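Local structure of putative glycosyl hydrolase (Parabacteroides distasonis, 4QHZ) at residues M126-V131 / I225-G230; T176-E179 / Y183-H186. The protein is a putative glycoside hydrolase of the 3-keto-disaccharide hydrolase family, probably hydrolysing sugar linkages, and carries a bound magnesium ion. One frame throughout, in Å; residues are numbered along the deposited sequence.

Contact 1 (M126-V131 / I225-G230). With MG (magnesium ion), chain I.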
HETATM    1  N   MSE C 126     -18.042   9.779  -8.420  1.00 26.70           N
HETATM    2  CA  MSE C 126     -18.326   9.302  -7.052  1.00 25.05           C
HETATM    3  C   MSE C 126     -17.583  10.034  -5.955  1.00 24.29           C
HETATM    4  O   MSE C 126     -18.080  10.119  -4.837  1.00 22.43           O
HETATM    5  CB  MSE C 126     -17.926   7.836  -6.894  1.00 27.09           C
HETATM    6  CG  MSE C 126     -18.482   6.894  -7.955  1.00 29.64           C
HETATM    7 SE   MSE C 126     -20.437   6.860  -7.893  0.75 36.44          SE
HETATM    8  CE  MSE C 126     -20.661   5.373  -6.610  1.00 36.14           C
ATOM      9  N   TYR C 127     -16.394  10.556  -6.248  1.00 22.69           N
ATOM     10  CA  TYR C 127     -15.488  11.026  -5.201  1.00 22.29           C
ATOM     11  C   TYR C 127     -15.074  12.481  -5.426  1.00 21.40           C
ATOM     12  O   TYR C 127     -14.251  12.770  -6.298  1.00 22.63           O
ATOM     13  CB  TYR C 127     -14.254  10.112  -5.133  1.00 20.49           C
ATOM     14  CG  TYR C 127     -14.576   8.632  -5.203  1.00 20.71           C
ATOM     15  CD1 TYR C 127     -15.322   8.014  -4.202  1.00 20.84           C
ATOM     16  CD2 TYR C 127     -14.136   7.848  -6.266  1.00 19.54           C
ATOM     17  CE1 TYR C 127     -15.625   6.667  -4.260  1.00 19.92           C
ATOM     18  CE2 TYR C 127     -14.436   6.493  -6.325  1.00 20.57           C
ATOM     19  CZ  TYR C 127     -15.182   5.909  -5.321  1.00 19.18           C
ATOM     20  OH  TYR C 127     -15.484   4.571  -5.379  1.00 17.21           O
ATOM     21  N   GLU C 128     -15.622  13.397  -4.629  1.00 20.46           N
ATOM     22  CA  GLU C 128     -15.399  14.830  -4.856  1.00 21.90           C
ATOM     23  C   GLU C 128     -14.047  15.323  -4.345  1.00 20.67           C
ATOM     24  O   GLU C 128     -13.730  15.183  -3.165  1.00 20.51           O
ATOM     25  CB  GLU C 128     -16.489  15.700  -4.206  1.00 22.81           C
ATOM     26  CG  GLU C 128     -16.341  17.182  -4.568  1.00 23.49           C
ATOM     27  CD  GLU C 128     -17.358  18.102  -3.914  1.00 25.33           C
ATOM     28  OE1 GLU C 128     -18.061  17.667  -2.976  1.00 23.89           O
ATOM     29  OE2 GLU C 128     -17.447  19.281  -4.343  1.00 23.42           O
ATOM     30  N   VAL C 129     -13.273  15.915  -5.249  1.00 19.41           N
ATOM     31  CA  VAL C 129     -12.174  16.787  -4.881  1.00 19.63           C
ATOM     32  C   VAL C 129     -12.764  18.186  -4.794  1.00 19.79           C
ATOM     33  O   VAL C 129     -13.194  18.748  -5.802  1.00 19.96           O
ATOM     34  CB  VAL C 129     -11.024  16.763  -5.905  1.00 20.17           C
ATOM     35  CG1 VAL C 129      -9.879  17.659  -5.441  1.00 20.31           C
ATOM     36  CG2 VAL C 129     -10.534  15.339  -6.128  1.00 21.44           C
ATOM     37  N   GLN C 130     -12.801  18.738  -3.585  1.00 20.70           N
ATOM     38  CA  GLN C 130     -13.492  19.998  -3.333  1.00 21.48           C
ATOM     39  C   GLN C 130     -12.837  21.170  -4.058  1.00 20.79           C
ATOM     40  O   GLN C 130     -11.613  21.279  -4.117  1.00 21.25           O
ATOM     41  CB  GLN C 130     -13.549  20.283  -1.828  1.00 21.36           C
ATOM     42  CG  GLN C 130     -14.174  21.618  -1.428  1.00 22.92           C
ATOM     43  CD  GLN C 130     -15.683  21.678  -1.653  1.00 25.38           C
ATOM     44  OE1 GLN C 130     -16.168  21.473  -2.769  1.00 23.63           O
ATOM     45  NE2 GLN C 130     -16.434  21.964  -0.587  1.00 24.09           N
ATOM     46  N   VAL C 131     -13.685  22.021  -4.626  1.00 20.65           N
ATOM     47  CA  VAL C 131     -13.287  23.315  -5.138  1.00 21.89           C
ATOM     48  C   VAL C 131     -14.048  24.377  -4.347  1.00 22.64           C
ATOM     49  O   VAL C 131     -15.263  24.281  -4.171  1.00 23.00           O
ATOM     50  CB  VAL C 131     -13.582  23.435  -6.643  1.00 22.11           C
ATOM     51  CG1 VAL C 131     -13.473  24.884  -7.114  1.00 21.92           C
ATOM     52  CG2 VAL C 131     -12.637  22.533  -7.422  1.00 21.94           C
ATOM     53  N   ILE C 225     -17.382  14.604 -13.205  1.00 23.63           N
ATOM     54  CA  ILE C 225     -18.504  15.507 -13.010  1.00 23.20           C
ATOM     55  C   ILE C 225     -18.017  16.787 -12.344  1.00 23.32           C
ATOM     56  O   ILE C 225     -17.316  16.732 -11.331  1.00 23.47           O
ATOM     57  CB  ILE C 225     -19.619  14.887 -12.142  1.00 23.10           C
ATOM     58  CG1 ILE C 225     -20.038  13.519 -12.693  1.00 23.96           C
ATOM     59  CG2 ILE C 225     -20.817  15.833 -12.062  1.00 23.40           C
ATOM     60  CD1 ILE C 225     -21.110  12.818 -11.872  1.00 24.50           C
ATOM     61  N   LEU C 226     -18.388  17.927 -12.923  1.00 22.44           N
ATOM     62  CA  LEU C 226     -18.120  19.229 -12.330  1.00 22.32           C
ATOM     63  C   LEU C 226     -19.388  19.731 -11.645  1.00 23.18           C
ATOM     64  O   LEU C 226     -20.472  19.758 -12.237  1.00 20.83           O
ATOM     65  CB  LEU C 226     -17.632  20.231 -13.381  1.00 22.87           C
ATOM     66  CG  LEU C 226     -16.287  19.914 -14.044  1.00 23.78           C
ATOM     67  CD1 LEU C 226     -15.933  20.960 -15.093  1.00 24.73           C
ATOM     68  CD2 LEU C 226     -15.167  19.818 -13.017  1.00 25.49           C
ATOM     69  N   GLN C 227     -19.230  20.149 -10.398  1.00 23.79           N
ATOM     70  CA  GLN C 227     -20.360  20.457  -9.532  1.00 24.89           C
ATOM     71  C   GLN C 227     -20.894  21.885  -9.712  1.00 22.68           C
ATOM     72  O   GLN C 227     -20.136  22.854  -9.708  1.00 25.73           O
ATOM     73  CB  GLN C 227     -19.942  20.245  -8.078  1.00 24.02           C
ATOM     74  CG  GLN C 227     -21.031  20.474  -7.035  1.00 24.00           C
ATOM     75  CD  GLN C 227     -20.462  20.438  -5.626  1.00 23.89           C
ATOM     76  OE1 GLN C 227     -19.542  21.188  -5.300  1.00 21.05           O
ATOM     77  NE2 GLN C 227     -20.992  19.556  -4.790  1.00 26.74           N
ATOM     78  N   SER C 228     -22.207  21.984  -9.875  1.00 23.63           N
ATOM     79  CA  SER C 228     -22.936  23.230  -9.749  1.00 24.65           C
ATOM     80  C   SER C 228     -23.548  23.284  -8.354  1.00 25.27           C
ATOM     81  O   SER C 228     -24.573  22.666  -8.098  1.00 26.79           O
ATOM     82  CB  SER C 228     -24.033  23.323 -10.807  1.00 25.17           C
ATOM     83  OG  SER C 228     -24.840  24.468 -10.589  1.00 26.10           O
ATOM     84  N   HIS C 229     -22.886  23.987  -7.443  1.00 28.54           N
ATOM     85  CA  HIS C 229     -23.325  24.073  -6.056  1.00 29.05           C
ATOM     86  C   HIS C 229     -24.293  25.253  -5.929  1.00 31.39           C
ATOM     87  O   HIS C 229     -23.907  26.403  -6.116  1.00 36.37           O
ATOM     88  CB  HIS C 229     -22.116  24.223  -5.130  1.00 26.79           C
ATOM     89  CG  HIS C 229     -22.421  23.966  -3.690  1.00 28.58           C
ATOM     90  ND1 HIS C 229     -22.728  24.976  -2.803  1.00 26.33           N
ATOM     91  CD2 HIS C 229     -22.463  22.812  -2.981  1.00 27.53           C
ATOM     92  CE1 HIS C 229     -22.963  24.453  -1.615  1.00 27.98           C
ATOM     93  NE2 HIS C 229     -22.809  23.143  -1.694  1.00 29.13           N
ATOM     94  N   GLY C 230     -25.547  24.969  -5.600  1.00 33.30           N
ATOM     95  CA  GLY C 230     -26.629  25.952  -5.749  1.00 34.72           C
ATOM     96  C   GLY C 230     -26.726  27.128  -4.783  1.00 35.23           C
ATOM     97  O   GLY C 230     -27.796  27.725  -4.653  1.00 36.06           O
TER
HETATM   98 MG    MG I 302     -18.077  21.335  -3.739  1.00 15.65          MG
HETATM   99  O   HOH W   1     -18.881  20.426  -2.202  1.00 21.33           O
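E128, on strand 127-131, and Q227, just after strand 225-226, are 8.8 Å apart between their CA atoms and share no backbone hydrogen bond, because strand 119-123 runs between the two strands in one antiparallel sheet of the concanavalin-like fold. What joins them is a magnesium ion, gripped from these segments by three long polar side chains. E128 sends its chain out fully extended, with CG anti to the backbone N (chi1 -174°), and binds the ion through a single carboxylate oxygen, OE2, at 2.2 Å. The other oxygen, OE1, stays 3.7 Å from the metal, so the carboxylate is monodentate. Q227 arrives across the E128 chain at about a right angle, equally extended, and its OE1 as modelled is 2.1 Å from the magnesium. Q130 takes a different route: its CB points away from 225-230, and the bend at chi2 returns the amide to the ion, where OE1 binds at 2.1 Å. At the metal, E128 OE2 is about square to Q130 OE1; the modelled Q227 OE1 lies roughly across from Q130 OE1, though which end of that amide faces the ion is uncertain. Water 1 is a fourth ligand, and S119 O and N118 OD1 bring the count to six, consistent with a distorted octahedron. The neighbouring residues of 127-131 serve the sandwich instead, Y127 and V129 packing on strand 165-177. The Q130 amide has further partners: NE2 has its main one at G143, and OE1 takes a weak bond from V131 N at 3.1 Å. Bound beside the carboxylate, water 1 donates a weak hydrogen bond to the unliganded E128 OE1, 3.0 Å from the water oxygen.

Contact 2 (T176-E179 / Y183-H186)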
ATOM      1  N   THR C 176     -11.038  -1.457  -7.210  1.00 21.48           N
ATOM      2  CA  THR C 176     -11.628  -2.701  -7.679  1.00 21.04           C
ATOM      3  C   THR C 176     -12.632  -3.171  -6.633  1.00 21.94           C
ATOM      4  O   THR C 176     -12.489  -2.870  -5.452  1.00 23.63           O
ATOM      5  CB  THR C 176     -10.572  -3.790  -7.927  1.00 22.24           C
ATOM      6  OG1 THR C 176      -9.818  -4.023  -6.730  1.00 22.52           O
ATOM      7  CG2 THR C 176      -9.626  -3.378  -9.056  1.00 21.98           C
ATOM      8  N   PHE C 177     -13.650  -3.903  -7.070  1.00 24.20           N
ATOM      9  CA  PHE C 177     -14.716  -4.351  -6.180  1.00 24.80           C
ATOM     10  C   PHE C 177     -14.803  -5.865  -6.145  1.00 25.67           C
ATOM     11  O   PHE C 177     -14.560  -6.533  -7.147  1.00 25.90           O
ATOM     12  CB  PHE C 177     -16.056  -3.763  -6.623  1.00 24.56           C
ATOM     13  CG  PHE C 177     -16.194  -2.305  -6.323  1.00 24.33           C
ATOM     14  CD1 PHE C 177     -16.619  -1.879  -5.067  1.00 23.50           C
ATOM     15  CD2 PHE C 177     -15.892  -1.345  -7.288  1.00 24.24           C
ATOM     16  CE1 PHE C 177     -16.735  -0.528  -4.780  1.00 22.69           C
ATOM     17  CE2 PHE C 177     -15.997   0.008  -6.998  1.00 22.57           C
ATOM     18  CZ  PHE C 177     -16.424   0.415  -5.746  1.00 21.72           C
ATOM     19  N   LYS C 178     -15.146  -6.402  -4.982  1.00 27.35           N
ATOM     20  CA  LYS C 178     -15.407  -7.828  -4.845  1.00 28.25           C
ATOM     21  C   LYS C 178     -16.802  -8.143  -5.371  1.00 30.61           C
ATOM     22  O   LYS C 178     -17.620  -7.244  -5.560  1.00 28.61           O
ATOM     23  CB  LYS C 178     -15.305  -8.274  -3.389  1.00 26.99           C
ATOM     24  CG  LYS C 178     -13.967  -8.002  -2.743  1.00 27.77           C
ATOM     25  CD  LYS C 178     -13.921  -8.558  -1.329  1.00 28.63           C
ATOM     26  CE  LYS C 178     -12.679  -8.067  -0.601  1.00 29.35           C
ATOM     27  NZ  LYS C 178     -12.723  -8.375   0.854  1.00 30.34           N
ATOM     28  N   GLU C 179     -17.055  -9.430  -5.588  1.00 32.69           N
ATOM     29  CA  GLU C 179     -18.342  -9.936  -6.058  1.00 39.27           C
ATOM     30  C   GLU C 179     -19.511  -9.434  -5.202  1.00 34.09           C
ATOM     31  O   GLU C 179     -20.584  -9.042  -5.711  1.00 35.91           O
ATOM     32  CB  GLU C 179     -18.300 -11.504  -6.071  1.00 48.15           C
ATOM     33  CG  GLU C 179     -17.898 -12.122  -7.416  1.00 60.26           C
ATOM     34  CD  GLU C 179     -18.456 -11.372  -8.621  1.00 70.75           C
ATOM     35  OE1 GLU C 179     -17.663 -10.884  -9.463  1.00 74.07           O
ATOM     36  OE2 GLU C 179     -19.694 -11.260  -8.720  1.00 72.19           O
ATOM     37  N   TYR C 183     -15.368  -3.109  -1.357  1.00 24.32           N
ATOM     38  CA  TYR C 183     -14.098  -2.744  -1.966  1.00 25.06           C
ATOM     39  C   TYR C 183     -13.122  -3.894  -1.879  1.00 24.97           C
ATOM     40  O   TYR C 183     -12.945  -4.481  -0.817  1.00 24.11           O
ATOM     41  CB  TYR C 183     -13.472  -1.521  -1.283  1.00 25.21           C
ATOM     42  CG  TYR C 183     -14.011  -0.187  -1.742  1.00 26.18           C
ATOM     43  CD1 TYR C 183     -13.719   0.312  -3.010  1.00 25.73           C
ATOM     44  CD2 TYR C 183     -14.788   0.594  -0.893  1.00 28.79           C
ATOM     45  CE1 TYR C 183     -14.203   1.541  -3.422  1.00 26.82           C
ATOM     46  CE2 TYR C 183     -15.282   1.820  -1.296  1.00 26.61           C
ATOM     47  CZ  TYR C 183     -14.989   2.294  -2.555  1.00 29.23           C
ATOM     48  OH  TYR C 183     -15.485   3.522  -2.937  1.00 27.59           O
ATOM     49  N   ARG C 184     -12.481  -4.202  -3.002  1.00 24.71           N
ATOM     50  CA  ARG C 184     -11.320  -5.085  -3.014  1.00 23.50           C
ATOM     51  C   ARG C 184     -10.062  -4.240  -2.823  1.00 24.25           C
ATOM     52  O   ARG C 184      -9.213  -4.545  -1.986  1.00 23.69           O
ATOM     53  CB  ARG C 184     -11.265  -5.869  -4.321  1.00 23.64           C
ATOM     54  CG  ARG C 184     -10.039  -6.750  -4.486  1.00 23.55           C
ATOM     55  CD  ARG C 184     -10.100  -7.526  -5.784  1.00 26.41           C
ATOM     56  NE  ARG C 184      -8.909  -8.355  -5.953  1.00 26.18           N
ATOM     57  CZ  ARG C 184      -7.733  -7.924  -6.413  1.00 25.79           C
ATOM     58  NH1 ARG C 184      -7.558  -6.651  -6.791  1.00 25.40           N
ATOM     59  NH2 ARG C 184      -6.718  -8.781  -6.503  1.00 23.94           N
ATOM     60  N   THR C 185      -9.939  -3.192  -3.633  1.00 22.36           N
ATOM     61  CA  THR C 185      -8.932  -2.165  -3.430  1.00 23.38           C
ATOM     62  C   THR C 185      -9.623  -0.817  -3.471  1.00 23.62           C
ATOM     63  O   THR C 185     -10.506  -0.590  -4.299  1.00 25.27           O
ATOM     64  CB  THR C 185      -7.823  -2.205  -4.498  1.00 23.12           C
ATOM     65  OG1 THR C 185      -8.404  -2.109  -5.804  1.00 21.74           O
ATOM     66  CG2 THR C 185      -7.023  -3.495  -4.392  1.00 23.42           C
ATOM     67  N   HIS C 186      -9.240   0.067  -2.560  1.00 24.26           N
ATOM     68  CA  HIS C 186      -9.822   1.398  -2.506  1.00 25.56           C
ATOM     69  C   HIS C 186      -9.204   2.279  -3.573  1.00 24.06           C
ATOM     70  O   HIS C 186      -8.104   1.999  -4.045  1.00 23.16           O
ATOM     71  CB  HIS C 186      -9.598   2.017  -1.135  1.00 26.83           C
ATOM     72  CG  HIS C 186     -10.397   1.369  -0.054  1.00 29.44           C
ATOM     73  ND1 HIS C 186     -11.504   1.967   0.505  1.00 30.86           N
ATOM     74  CD2 HIS C 186     -10.274   0.164   0.548  1.00 29.80           C
ATOM     75  CE1 HIS C 186     -12.023   1.162   1.414  1.00 31.60           C
ATOM     76  NE2 HIS C 186     -11.291   0.065   1.463  1.00 32.01           N
TER
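T176 pairs with T185, and F177 with Y183, at the end of the antiparallel hairpin made by strands 165-177 and 185-193; the register slips by one between the pairs, because R184 and T185 both face T176 in a classic beta bulge. The evidence is at the carbonyl O of T176, which accepts from R184 N at 2.8 Å and from T185 N at 3.1 Å, both donors lying on the same face of its plane. T176 N closes the pair with a bond to T185 O. On the threonine side each OG1 sits between its own backbone N and carbonyl carbon (chi1 57° and 56°), which brings the two hydroxyls together at 2.6 Å, OG1 to OG1, in a hydrogen bond of undecided direction. The tight apolar part is F177 against Y183. Their side chains run alongside each other, planes at 26° and centroids 4.7 Å apart, so the rings are slid past one another with little overlap; F177 CE1 rides 3.5 Å above the Y183 plane, towards its rim. H186 ND1 approaches the opposite face of that ring. A leucine in place of Y183 would probably leave Y127 OH without this hydroxyl partner and F177 without the ring it lies against, its edge-to-face pairing with H219 remaining. The other side is looser and partly open to solvent: K178 holds on through aliphatic carbons alone, its extended chain crossing R184 at about a right angle. There a second subunit adds to the packing, its L246 meeting K178, while R184 NE makes a salt bridge with D96 of that same subunit. The extended R184 chain runs past T176 OG1, and the guanidinium meets it edge-on, NH1 giving OG1 a weak but nearly straight bond of 3.5 Å.

In the fold
Contact 1 is buried, about 10 Å from the chain centre, whereas contact 2 lies at the surface, about 22 Å out; their centres are 24 Å apart. The chemistry follows the place. Contact 1 brings together distant parts of the sequence from one sheet, with a metal ion in place of direct side-chain packing, and no other subunit touches it. Contact 2 joins the neighbouring arms of a hairpin in the other sheet by backbone bonds, hydroxyls and rings, and reaches neighbouring subunits. Y127 bridges the two: its OH is 2.7 Å from Y183 OH, a probable hydrogen bond, and 4.3 Å from F177 CZ.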